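Local structure of DNA binding protein (Mycobacterium tuberculosis, 4NB5) at residues E49-S53 and E54-T58; I67-N70 and A71-L74; R96-A99 and F100-G103; R105-I108 and R109-E113; R140-L143 and A144-N148. The protein binds promoter DNA as a MarR-type repressor, controlling expression of the MmpS-MmpL transport systems and of its own gene. All coordinates share one frame; numbering follows the deposited sequence.

Interaction 1 of 5, residues E49-S53 and E54-T58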
# COMPACT_ATOMS: atom_id res chain seq x y z
N GLU B 49 -8.59 -10.32 19.46
CA GLU B 49 -8.22 -9.33 18.47
C GLU B 49 -8.99 -9.52 17.16
O GLU B 49 -9.39 -8.54 16.53
CB GLU B 49 -6.72 -9.35 18.23
CG GLU B 49 -5.93 -9.04 19.50
CD GLU B 49 -4.44 -8.96 19.27
OE1 GLU B 49 -4.01 -8.88 18.10
OE2 GLU B 49 -3.69 -8.99 20.27
N ARG B 50 -9.21 -10.76 16.75
CA ARG B 50 -9.97 -10.98 15.53
C ARG B 50 -11.48 -10.94 15.82
O ARG B 50 -11.96 -11.50 16.80
CB ARG B 50 -9.58 -12.30 14.87
CG ARG B 50 -10.35 -13.51 15.36
CD ARG B 50 -10.10 -14.69 14.44
NE ARG B 50 -10.99 -15.80 14.75
CZ ARG B 50 -11.09 -16.90 14.01
NH1 ARG B 50 -10.35 -17.04 12.92
NH2 ARG B 50 -11.93 -17.86 14.37
N GLN B 51 -12.21 -10.25 14.94
CA GLN B 51 -13.65 -10.07 15.10
C GLN B 51 -14.38 -10.36 13.79
O GLN B 51 -13.92 -9.95 12.72
CB GLN B 51 -13.96 -8.61 15.49
CG GLN B 51 -13.30 -8.16 16.77
CD GLN B 51 -14.15 -8.44 17.99
OE1 GLN B 51 -15.28 -7.94 18.10
NE2 GLN B 51 -13.63 -9.23 18.91
N SER B 52 -15.52 -11.04 13.88
CA SER B 52 -16.34 -11.28 12.70
C SER B 52 -17.13 -10.04 12.31
O SER B 52 -17.36 -9.15 13.14
CB SER B 52 -17.32 -12.42 12.96
OG SER B 52 -18.38 -11.99 13.79
N SER B 53 -17.56 -9.98 11.06
CA SER B 53 -18.36 -8.87 10.57
C SER B 53 -19.60 -8.67 11.44
O SER B 53 -19.97 -7.53 11.78
CB SER B 53 -18.79 -9.11 9.12
OG SER B 53 -17.68 -9.00 8.24
N GLU B 54 -20.23 -9.77 11.82
CA GLU B 54 -21.44 -9.74 12.64
C GLU B 54 -21.14 -9.18 14.03
O GLU B 54 -21.90 -8.35 14.54
CB GLU B 54 -22.04 -11.14 12.75
CG GLU B 54 -22.56 -11.72 11.42
CD GLU B 54 -21.46 -12.02 10.40
OE1 GLU B 54 -21.74 -11.87 9.19
OE2 GLU B 54 -20.34 -12.43 10.79
N GLU B 55 -20.04 -9.63 14.62
CA GLU B 55 -19.62 -9.17 15.94
C GLU B 55 -19.36 -7.67 15.95
O GLU B 55 -19.69 -6.97 16.92
CB GLU B 55 -18.36 -9.91 16.39
CG GLU B 55 -18.62 -11.34 16.85
CD GLU B 55 -17.34 -12.08 17.20
OE1 GLU B 55 -16.27 -11.73 16.65
OE2 GLU B 55 -17.40 -13.01 18.03
N LEU B 56 -18.75 -7.18 14.88
CA LEU B 56 -18.44 -5.76 14.76
C LEU B 56 -19.71 -4.94 14.63
O LEU B 56 -19.86 -3.90 15.27
CB LEU B 56 -17.52 -5.52 13.55
CG LEU B 56 -16.13 -6.13 13.70
CD1 LEU B 56 -15.35 -6.06 12.40
CD2 LEU B 56 -15.36 -5.45 14.82
N ALA B 57 -20.64 -5.41 13.80
CA ALA B 57 -21.90 -4.71 13.62
C ALA B 57 -22.65 -4.63 14.94
O ALA B 57 -23.25 -3.61 15.26
CB ALA B 57 -22.74 -5.40 12.57
N THR B 58 -22.60 -5.71 15.72
CA THR B 58 -23.31 -5.76 17.00
C THR B 58 -22.70 -4.80 18.02
O THR B 58 -23.41 -4.00 18.64
CB THR B 58 -23.30 -7.19 17.58
OG1 THR B 58 -24.08 -8.04 16.73
CG2 THR B 58 -23.89 -7.21 18.98
O HOH W 1 -14.17 -12.83 17.88
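Ser52 and Glu55 hold each other by a reciprocal pair of hydrogen bonds, a compact example of how a chain leaving a strand is steered into a helix. Ser52 OG accepts from Glu55 N at 3.0 Å, with an N-H...O angle of 160°. Glu55 returns the favour: its OE1 takes the amide proton of Ser52 N, also at 3.0 Å and nearly straight, meeting it on the anti side of the carboxylate and somewhat out of its plane. OG of Ser52 sits between the backbone N and the carbonyl carbon (chi1 76°), which aims it at the first turn, while the Glu55 chain runs extended beyond CG and reaches back past OG to the strand. A water donates to both Glu55 OE1 and Arg50 O, so the same carboxylate oxygen has two donors.

Ser53, between them, is heavily covered by the turn it opens. Its O accepts from Ala57 N, as Ser52 O does from Leu56 N, each bond 3.0 Å long. The Glu54 chain bends at chi2 and brings OE2 to 4.0 Å from Ser53 CB, while Ser53 OG makes a weak hydrogen bond to Thr91 O.

Leu56 CD2 packs on Gln51 CB at 3.5 Å; the Gln51 amide oxygen is bound by Trp42, and Leu56 also touches Leu39 and Phe93, so the turn is seated on helix 34-45 and strand 92-95. Ser52 is the N-cap of helix 53-59, and its partnership with Glu55 is a classic capping box, leading into the inferred helix-turn-helix motif of this MarR-type domain.

Interaction 2 of 5, residues I67-N70 and A71-L74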
# COMPACT_ATOMS: atom_id res chain seq x y z
N ILE B 67 -20.22 -1.57 8.28
CA ILE B 67 -19.01 -2.31 8.64
C ILE B 67 -18.20 -2.62 7.39
O ILE B 67 -16.99 -2.39 7.35
CB ILE B 67 -19.34 -3.61 9.39
CG1 ILE B 67 -20.06 -3.31 10.71
CG2 ILE B 67 -18.07 -4.41 9.64
CD1 ILE B 67 -19.28 -2.43 11.67
N SER B 68 -18.86 -3.14 6.36
CA SER B 68 -18.17 -3.50 5.12
C SER B 68 -17.43 -2.33 4.48
O SER B 68 -16.24 -2.44 4.17
CB SER B 68 -19.15 -4.11 4.11
OG SER B 68 -19.42 -5.46 4.44
N THR B 69 -18.12 -1.22 4.27
CA THR B 69 -17.52 -0.09 3.55
C THR B 69 -16.41 0.55 4.39
O THR B 69 -15.36 0.91 3.86
CB THR B 69 -18.55 0.98 3.16
OG1 THR B 69 -19.08 1.62 4.32
CG2 THR B 69 -19.69 0.36 2.36
N ASN B 70 -16.63 0.67 5.69
CA ASN B 70 -15.60 1.25 6.54
C ASN B 70 -14.42 0.33 6.80
O ASN B 70 -13.29 0.79 6.95
CB ASN B 70 -16.21 1.79 7.83
CG ASN B 70 -17.03 3.02 7.59
OD1 ASN B 70 -16.48 4.09 7.31
ND2 ASN B 70 -18.35 2.89 7.64
N ALA B 71 -14.66 -0.98 6.84
CA ALA B 71 -13.56 -1.93 6.94
C ALA B 71 -12.67 -1.82 5.70
O ALA B 71 -11.45 -1.85 5.79
CB ALA B 71 -14.09 -3.35 7.10
N ARG B 72 -13.31 -1.69 4.54
CA ARG B 72 -12.58 -1.56 3.28
C ARG B 72 -11.66 -0.34 3.32
O ARG B 72 -10.52 -0.40 2.86
CB ARG B 72 -13.57 -1.44 2.12
CG ARG B 72 -12.93 -1.42 0.74
CD ARG B 72 -13.98 -1.45 -0.35
NE ARG B 72 -15.02 -2.44 -0.07
CZ ARG B 72 -16.32 -2.19 0.01
NH1 ARG B 72 -16.81 -0.96 -0.18
NH2 ARG B 72 -17.17 -3.18 0.28
N MET B 73 -12.15 0.76 3.89
CA MET B 73 -11.37 1.98 4.00
C MET B 73 -10.15 1.77 4.90
O MET B 73 -9.04 2.17 4.56
CB MET B 73 -12.25 3.09 4.56
CG MET B 73 -11.59 4.44 4.64
SD MET B 73 -12.76 5.75 5.07
CE MET B 73 -14.32 5.04 4.53
N LEU B 74 -10.36 1.13 6.05
CA LEU B 74 -9.26 0.91 6.97
C LEU B 74 -8.23 -0.06 6.41
O LEU B 74 -7.05 0.02 6.75
CB LEU B 74 -9.78 0.39 8.32
CG LEU B 74 -10.61 1.38 9.13
CD1 LEU B 74 -11.12 0.73 10.41
CD2 LEU B 74 -9.82 2.65 9.47
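Arg72 doubles back over Ser68 and Thr69, the turn before it. Its chain is extended as far as CD and then bends at chi3 (-45°), which lays the guanidinium above those two residues. One face of that group looks onto Ser68 O, 4.0 Å from the plane and displaced toward the rim, while NH1 approaches Thr69 CG2 at 4.1 Å.

On another flank Asn70 and Met73 run alongside each other in the same direction. In one of the two conformers modelled for Met73, a bend at chi3 turns the methyl CE back toward the preceding turn, 3.6 Å from Asn70 OD1; this approach belongs to that copy and is less certain than the rest. Asn70 is otherwise engaged, since its OD1 is hydrogen-bonded to Thr33 and its ND2 to Gly66 O, so both ends of the amide are held and its rotation is fixed.

Underneath, four successive i to i+4 bonds carry the helix, the shortest from Ala71 N to Ile67 O at 2.8 Å. Ala71 CB also rests 3.1 Å from Ile67 O. Ile67 itself packs on Leu56 and Ala57 of helix 53-59, whereas Leu74 turns to Leu39 and Leu40 of helix 34-45.

Helix 64-77 belongs for most of its length to the inferred DNA-binding helix-turn-helix. Chemically, the side chains across the turn meet by van der Waals contact, and the backbone supplies the bonds between these segments; Ser68 O may add a weak electrostatic attraction for the Arg72 charge, though it is already engaged by Arg72 N.

Interaction 3 of 5, residues R96-A99 and F100-G103. With 2JT (1,3-dihydroxypropan-2-yl octadecanoate), chain E.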
# COMPACT_ATOMS: atom_id res chain seq x y z
N ARG B 96 -3.85 -4.99 11.98
CA ARG B 96 -2.62 -5.55 11.46
C ARG B 96 -1.51 -5.49 12.50
O ARG B 96 -1.50 -4.62 13.37
CB ARG B 96 -2.19 -4.81 10.20
CG ARG B 96 -2.48 -5.58 8.93
CD ARG B 96 -1.31 -5.49 7.97
NE ARG B 96 -1.44 -4.37 7.05
CZ ARG B 96 -0.44 -3.86 6.34
NH1 ARG B 96 0.79 -4.35 6.44
NH2 ARG B 96 -0.68 -2.84 5.53
N PRO B 97 -0.56 -6.43 12.43
CA PRO B 97 0.61 -6.28 13.30
C PRO B 97 1.29 -4.95 12.98
O PRO B 97 1.32 -4.57 11.81
CB PRO B 97 1.52 -7.44 12.86
CG PRO B 97 0.66 -8.38 12.11
CD PRO B 97 -0.44 -7.57 11.51
N ASN B 98 1.79 -4.24 13.99
CA ASN B 98 2.49 -2.99 13.74
C ASN B 98 1.63 -2.06 12.87
O ASN B 98 2.13 -1.46 11.92
CB ASN B 98 3.82 -3.31 13.05
CG ASN B 98 4.94 -2.35 13.43
OD1 ASN B 98 4.92 -1.74 14.50
ND2 ASN B 98 5.93 -2.23 12.56
N ALA B 99 0.35 -1.94 13.22
CA ALA B 99 -0.64 -1.30 12.35
C ALA B 99 -0.32 0.13 11.95
O ALA B 99 -0.56 0.52 10.81
CB ALA B 99 -2.02 -1.36 12.98
N PHE B 100 0.19 0.93 12.88
CA PHE B 100 0.42 2.33 12.56
C PHE B 100 1.71 2.52 11.75
O PHE B 100 1.82 3.46 10.97
CB PHE B 100 0.34 3.18 13.83
CG PHE B 100 -1.08 3.43 14.25
CD1 PHE B 100 -1.80 2.43 14.87
CD2 PHE B 100 -1.71 4.62 13.95
CE1 PHE B 100 -3.12 2.63 15.22
CE2 PHE B 100 -3.04 4.83 14.30
CZ PHE B 100 -3.74 3.82 14.93
N ALA B 101 2.64 1.59 11.88
CA ALA B 101 3.80 1.58 11.00
C ALA B 101 3.34 1.22 9.59
O ALA B 101 3.77 1.83 8.61
CB ALA B 101 4.84 0.60 11.46
N ALA B 102 2.45 0.24 9.50
CA ALA B 102 1.87 -0.13 8.21
C ALA B 102 1.09 1.03 7.60
O ALA B 102 1.15 1.30 6.39
CB ALA B 102 0.98 -1.35 8.37
N GLY B 103 0.36 1.74 8.44
CA GLY B 103 -0.34 2.94 8.01
C GLY B 103 0.62 3.99 7.46
O GLY B 103 0.35 4.62 6.42
C10 2JT E . -5.74 8.41 9.98
C13 2JT E . -6.61 12.15 8.74
C15 2JT E . -4.90 13.73 9.64
C17 2JT E . -4.87 16.19 9.40
C20 2JT E . -5.69 18.23 12.55
C21 2JT E . -4.57 19.05 13.04
C22 2JT E . -4.40 18.91 14.56
C24 2JT E . -5.59 18.91 16.71
O01 2JT E . -4.01 9.49 7.60
C02 2JT E . -3.71 8.63 8.37
O03 2JT E . -3.61 7.42 7.77
C04 2JT E . -2.66 6.61 7.74
C05 2JT E . -1.34 7.31 7.94
O06 2JT E . -0.73 6.87 9.08
C07 2JT E . -2.98 6.10 6.28
O08 2JT E . -2.16 5.29 5.95
C09 2JT E . -4.15 8.53 9.88
C11 2JT E . -6.40 9.79 10.11
C12 2JT E . -5.96 10.75 8.92
C14 2JT E . -5.58 13.20 8.38
C16 2JT E . -4.11 14.93 9.43
C18 2JT E . -5.53 16.47 10.66
C19 2JT E . -5.64 17.97 11.02
C23 2JT E . -5.44 19.52 15.39
C25 2JT E . -6.94 19.39 17.22
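Asn98 stands at the N-cap of helix 99-124 with left-handed backbone angles (phi 52°, psi 46°), yet its side chain makes no capping bond. Its amide is instead laid beside the next turn, ND2 touching Ala101 CB at 3.2 Å, and ND2 gives a weak hydrogen bond to Asp116 of the fourth subunit. The helix is started by the backbone, through Ala102 N to Asn98 O at 3.0 Å and Gly103 N to Ala99 O at 2.8 Å. One amide of the first turn has a partner in another chain: Phe100 N is bound by Glu138 of the second subunit. The Phe100 ring meets Phe79, their planes about 45° apart.

Arg96 returns from the loop over the same turn. In one of its two modelled conformers the chain is bent at both chi2 and chi3, and the guanidinium lies with a face against a methyl group: Ala102 CB stands 3.4 Å above its plane, offset toward the rim, and comes within 3.5 Å of Arg96 CZ. NH1 has a long, weak ion pair with Glu113 of the fourth subunit.

At the far end, Gly103 O lies 2.6 Å from O08 of the bound 1,3-dihydroxypropan-2-yl octadecanoate, a likely hydrogen bond; Phe77 O and Glu104 are further partners of this ligand. Small residues face Arg96 and Asn98, so the side chains meet by van der Waals contact, while their polar ends make weak links to the fourth subunit and a helical carbonyl probably accepts from the ligand.

Interaction 4 of 5, residues R105-I108 and R109-E113. With 2JT (1,3-dihydroxypropan-2-yl octadecanoate), chain E.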
# COMPACT_ATOMS: atom_id res chain seq x y z
N ARG B 105 3.51 3.42 6.12
CA ARG B 105 4.01 2.94 4.82
C ARG B 105 3.03 3.30 3.70
O ARG B 105 3.44 3.64 2.60
CB ARG B 105 4.26 1.44 4.85
CG ARG B 105 5.42 1.04 5.73
CD ARG B 105 5.50 -0.46 5.87
NE ARG B 105 6.24 -0.85 7.07
CZ ARG B 105 5.88 -1.84 7.88
NH1 ARG B 105 4.79 -2.55 7.64
NH2 ARG B 105 6.61 -2.11 8.95
N GLU B 106 1.74 3.21 3.99
CA GLU B 106 0.75 3.60 2.99
C GLU B 106 0.87 5.10 2.71
O GLU B 106 0.67 5.54 1.58
CB GLU B 106 -0.66 3.25 3.46
CG GLU B 106 -1.77 3.86 2.61
CD GLU B 106 -1.78 3.33 1.19
OE1 GLU B 106 -2.59 3.83 0.38
OE2 GLU B 106 -0.98 2.42 0.89
N ARG B 107 1.20 5.88 3.74
CA ARG B 107 1.41 7.31 3.55
C ARG B 107 2.60 7.60 2.63
O ARG B 107 2.56 8.55 1.84
CB ARG B 107 1.61 8.03 4.88
CG ARG B 107 0.32 8.41 5.54
CD ARG B 107 0.32 9.85 6.04
NE ARG B 107 0.86 10.80 5.06
CZ ARG B 107 0.13 11.51 4.21
NH1 ARG B 107 -1.19 11.41 4.18
NH2 ARG B 107 0.73 12.35 3.37
N ILE B 108 3.65 6.79 2.72
CA ILE B 108 4.78 6.93 1.80
C ILE B 108 4.29 6.78 0.37
O ILE B 108 4.65 7.57 -0.51
CB ILE B 108 5.86 5.87 2.05
CG1 ILE B 108 6.54 6.11 3.40
CG2 ILE B 108 6.89 5.89 0.93
CD1 ILE B 108 7.56 5.05 3.75
N ARG B 109 3.46 5.77 0.13
CA ARG B 109 2.89 5.56 -1.20
C ARG B 109 2.05 6.76 -1.61
O ARG B 109 2.14 7.24 -2.74
CB ARG B 109 2.02 4.31 -1.24
CG ARG B 109 1.20 4.26 -2.51
CD ARG B 109 0.68 2.89 -2.84
NE ARG B 109 0.08 2.90 -4.18
CZ ARG B 109 -0.30 1.81 -4.84
NH1 ARG B 109 -0.15 0.61 -4.31
NH2 ARG B 109 -0.84 1.94 -6.05
N ALA B 110 1.22 7.23 -0.69
CA ALA B 110 0.37 8.38 -0.96
C ALA B 110 1.20 9.60 -1.37
O ALA B 110 0.83 10.35 -2.28
CB ALA B 110 -0.49 8.69 0.26
N MET B 111 2.32 9.82 -0.69
CA MET B 111 3.15 10.97 -1.02
C MET B 111 3.79 10.78 -2.40
O MET B 111 3.91 11.74 -3.15
CB MET B 111 4.19 11.21 0.07
CG MET B 111 3.56 11.58 1.40
SD MET B 111 4.75 12.08 2.67
CE MET B 111 5.80 10.64 2.71
N ALA B 112 4.18 9.56 -2.73
CA ALA B 112 4.74 9.28 -4.06
C ALA B 112 3.71 9.58 -5.15
O ALA B 112 4.05 10.13 -6.19
CB ALA B 112 5.20 7.84 -4.16
N GLU B 113 2.46 9.21 -4.90
CA GLU B 113 1.39 9.44 -5.86
C GLU B 113 1.16 10.94 -6.04
O GLU B 113 0.92 11.41 -7.15
CB GLU B 113 0.11 8.75 -5.40
CG GLU B 113 0.21 7.24 -5.43
CD GLU B 113 -1.04 6.55 -4.92
OE1 GLU B 113 -1.14 5.32 -5.09
OE2 GLU B 113 -1.93 7.23 -4.36
C10 2JT E . -5.74 8.41 9.98
C13 2JT E . -6.61 12.15 8.74
C15 2JT E . -4.90 13.73 9.64
C17 2JT E . -4.87 16.19 9.40
C20 2JT E . -5.69 18.23 12.55
C21 2JT E . -4.57 19.05 13.04
C22 2JT E . -4.40 18.91 14.56
C24 2JT E . -5.59 18.91 16.71
O01 2JT E . -4.01 9.49 7.60
C02 2JT E . -3.71 8.63 8.37
O03 2JT E . -3.61 7.42 7.77
C04 2JT E . -2.66 6.61 7.74
C05 2JT E . -1.34 7.31 7.94
O06 2JT E . -0.73 6.87 9.08
C07 2JT E . -2.98 6.10 6.28
O08 2JT E . -2.16 5.29 5.95
C09 2JT E . -4.15 8.53 9.88
C11 2JT E . -6.40 9.79 10.11
C12 2JT E . -5.96 10.75 8.92
C14 2JT E . -5.58 13.20 8.38
C16 2JT E . -4.11 14.93 9.43
C18 2JT E . -5.53 16.47 10.66
C19 2JT E . -5.64 17.97 11.02
C23 2JT E . -5.44 19.52 15.39
C25 2JT E . -6.94 19.39 17.22
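Arg107 runs nearly perpendicular to Met111 in one of the two conformers modelled for the methionine, the arginine NH2 coming to 3.5 Å from Met111 CG. The arginine reaches this point by an indirect path: CG lies beside the backbone N (chi1 -85°), and bends at chi2 and chi3 then turn the head along the helix, its CB having set out away from the next turn. The aliphatic part of the same chain faces the bound 1,3-dihydroxypropan-2-yl octadecanoate, CD standing 3.6 Å from C05 of the glycerol head. Met111, in that copy, keeps CG beside its own backbone N and bends only at chi3.

All this occurs along helix 99-124, one of the long helices of the MarR fold, whose regular bonds run here from Arg109 N to Arg105 O through Ala112 N to Ile108 O. Ile108 packs on Val150 and Met111 on Glu147 of helix 134-159.

Glu106 and Arg109 take contrasting shapes. Glu106 bends at chi2 (65°), bringing OE2 to 4.1 Å from Arg109 CD, with the two planar heads 47° apart, yet its salt bridge is to Arg109 of the fourth subunit. Arg109 is extended from CG to NE, and NE forms a salt bridge with Glu113 OE1 at 2.9 Å, approaching from above the carboxylate plane; its NH2 binds Ile75 O of the fourth subunit.

Interaction 5 of 5, residues R140-L143 and A144-N148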
# COMPACT_ATOMS: atom_id res chain seq x y z
N ARG B 140 6.36 19.25 -4.90
CA ARG B 140 7.17 18.13 -5.40
C ARG B 140 8.40 17.89 -4.53
O ARG B 140 8.68 16.74 -4.12
CB ARG B 140 7.60 18.41 -6.84
CG ARG B 140 8.45 17.31 -7.47
CD ARG B 140 9.17 17.83 -8.71
NE ARG B 140 10.00 18.99 -8.41
CZ ARG B 140 10.51 19.83 -9.31
NH1 ARG B 140 10.28 19.64 -10.61
NH2 ARG B 140 11.24 20.86 -8.93
N ASP B 141 9.13 18.96 -4.24
CA ASP B 141 10.39 18.86 -3.50
C ASP B 141 10.18 18.44 -2.05
O ASP B 141 10.95 17.64 -1.52
CB ASP B 141 11.14 20.20 -3.54
CG ASP B 141 11.61 20.57 -4.94
OD1 ASP B 141 11.58 19.71 -5.84
OD2 ASP B 141 12.02 21.74 -5.12
N LEU B 142 9.16 18.99 -1.40
CA LEU B 142 8.86 18.61 -0.02
C LEU B 142 8.46 17.14 0.06
O LEU B 142 8.92 16.39 0.94
CB LEU B 142 7.75 19.49 0.56
CG LEU B 142 7.36 19.33 2.03
CD1 LEU B 142 6.46 18.12 2.25
CD2 LEU B 142 8.59 19.26 2.92
N LEU B 143 7.61 16.71 -0.86
CA LEU B 143 7.17 15.31 -0.86
C LEU B 143 8.33 14.34 -1.10
O LEU B 143 8.44 13.33 -0.41
CB LEU B 143 6.06 15.10 -1.89
CG LEU B 143 4.74 15.81 -1.60
CD1 LEU B 143 3.82 15.76 -2.82
CD2 LEU B 143 4.07 15.19 -0.40
N ALA B 144 9.18 14.65 -2.07
CA ALA B 144 10.34 13.80 -2.35
C ALA B 144 11.20 13.66 -1.10
O ALA B 144 11.65 12.57 -0.75
CB ALA B 144 11.16 14.38 -3.49
N TYR B 145 11.43 14.78 -0.42
CA TYR B 145 12.28 14.78 0.77
C TYR B 145 11.62 13.97 1.90
O TYR B 145 12.27 13.13 2.53
CB TYR B 145 12.55 16.22 1.20
CG TYR B 145 13.19 16.41 2.55
CD1 TYR B 145 14.55 16.18 2.76
CD2 TYR B 145 12.44 16.85 3.63
CE1 TYR B 145 15.12 16.38 4.00
CE2 TYR B 145 13.01 17.04 4.87
CZ TYR B 145 14.35 16.81 5.05
OH TYR B 145 14.90 17.01 6.30
N MET B 146 10.33 14.19 2.14
CA MET B 146 9.64 13.51 3.24
C MET B 146 9.48 12.02 2.98
O MET B 146 9.55 11.21 3.91
CB MET B 146 8.28 14.16 3.49
CG MET B 146 8.35 15.57 4.05
SD MET B 146 9.26 15.74 5.62
CE MET B 146 8.72 14.27 6.42
N GLU B 147 9.29 11.64 1.73
CA GLU B 147 9.22 10.22 1.39
C GLU B 147 10.50 9.52 1.82
O GLU B 147 10.46 8.44 2.40
CB GLU B 147 9.03 10.05 -0.11
CG GLU B 147 7.66 10.45 -0.63
CD GLU B 147 7.62 10.54 -2.14
OE1 GLU B 147 8.12 9.60 -2.79
OE2 GLU B 147 7.12 11.56 -2.67
N ASN B 148 11.64 10.14 1.53
CA ASN B 148 12.92 9.56 1.88
C ASN B 148 13.12 9.54 3.39
O ASN B 148 13.57 8.54 3.95
CB ASN B 148 14.05 10.32 1.20
CG ASN B 148 15.42 9.80 1.60
OD1 ASN B 148 15.80 8.69 1.24
ND2 ASN B 148 16.16 10.61 2.35
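Regular alpha-helical geometry runs unbroken through residues 140-148, the i to i+4 bonds leading from Ala144 N to Arg140 O at 3.0 Å through to Glu147 N to Leu143 O at 2.9 Å. Upon this frame Leu142 and Met146 form the apolar contact, meeting at a slant with Leu142 CD1 at 3.6 Å from Met146 CG. Leu142 leaves the backbone with CG opposite the N (chi1 -175°), which sends its methyls along the helix to the next turn. Met146 CG, beside its own backbone N (chi1 -68°), receives them; the bends at chi2 and chi3 then lead the sulfur end away.

Glu147 runs extended back along the helix toward Leu143. Its CG is 3.0 Å from Leu143 O, and its carboxylate comes down beside Leu143, OE2 lying 3.8 Å from Leu143 CB. Two acceptors thus lie close together, Leu143 O and Glu147 OE2 being 3.2 Å apart; a hydrogen bond from Gln115 to OE2 probably offsets the cost. Tyr145 has the edge of its ring toward Leu142 O, and its hydroxyl is bound to Ala153 O of the second subunit. At the start of the segment Arg140 NE makes a salt bridge to Asp141 OD1 at 3.1 Å, the oxygen lying in the guanidinium plane, with a weaker bond from NH2.

Helix 134-159 thus has two occupied flanks. Leu143, Glu147 and Arg140 rest on helix 99-124 of the same chain, at Leu114, Met111 and Leu122 among others, while Leu142, Tyr145 and Met146 turn to the second subunit, where they meet Phe100, Tyr157 and Val150.

Overall arrangement
Read from the N terminus, the five contacts illustrate a chain built in series: each joins adjoining segments, none encloses or crosses another, and none closes a long loop. Interaction 1 turns strand 51-52 into helix 53-59, and interaction 2 follows on helix 64-77; the two touch where Ala57 meets Ile67, within the helix-turn-helix. After strands 80-83 and 92-95, interaction 3 starts helix 99-124, and interaction 4 continues along it, both reaching the bound glycerol ester. Interaction 5, on helix 134-159, packs against interaction 4 through Met111, Leu143 and Glu147. Interactions 1 and 5 lie on opposite sides of the chain's centre, their centres about 39 Å apart.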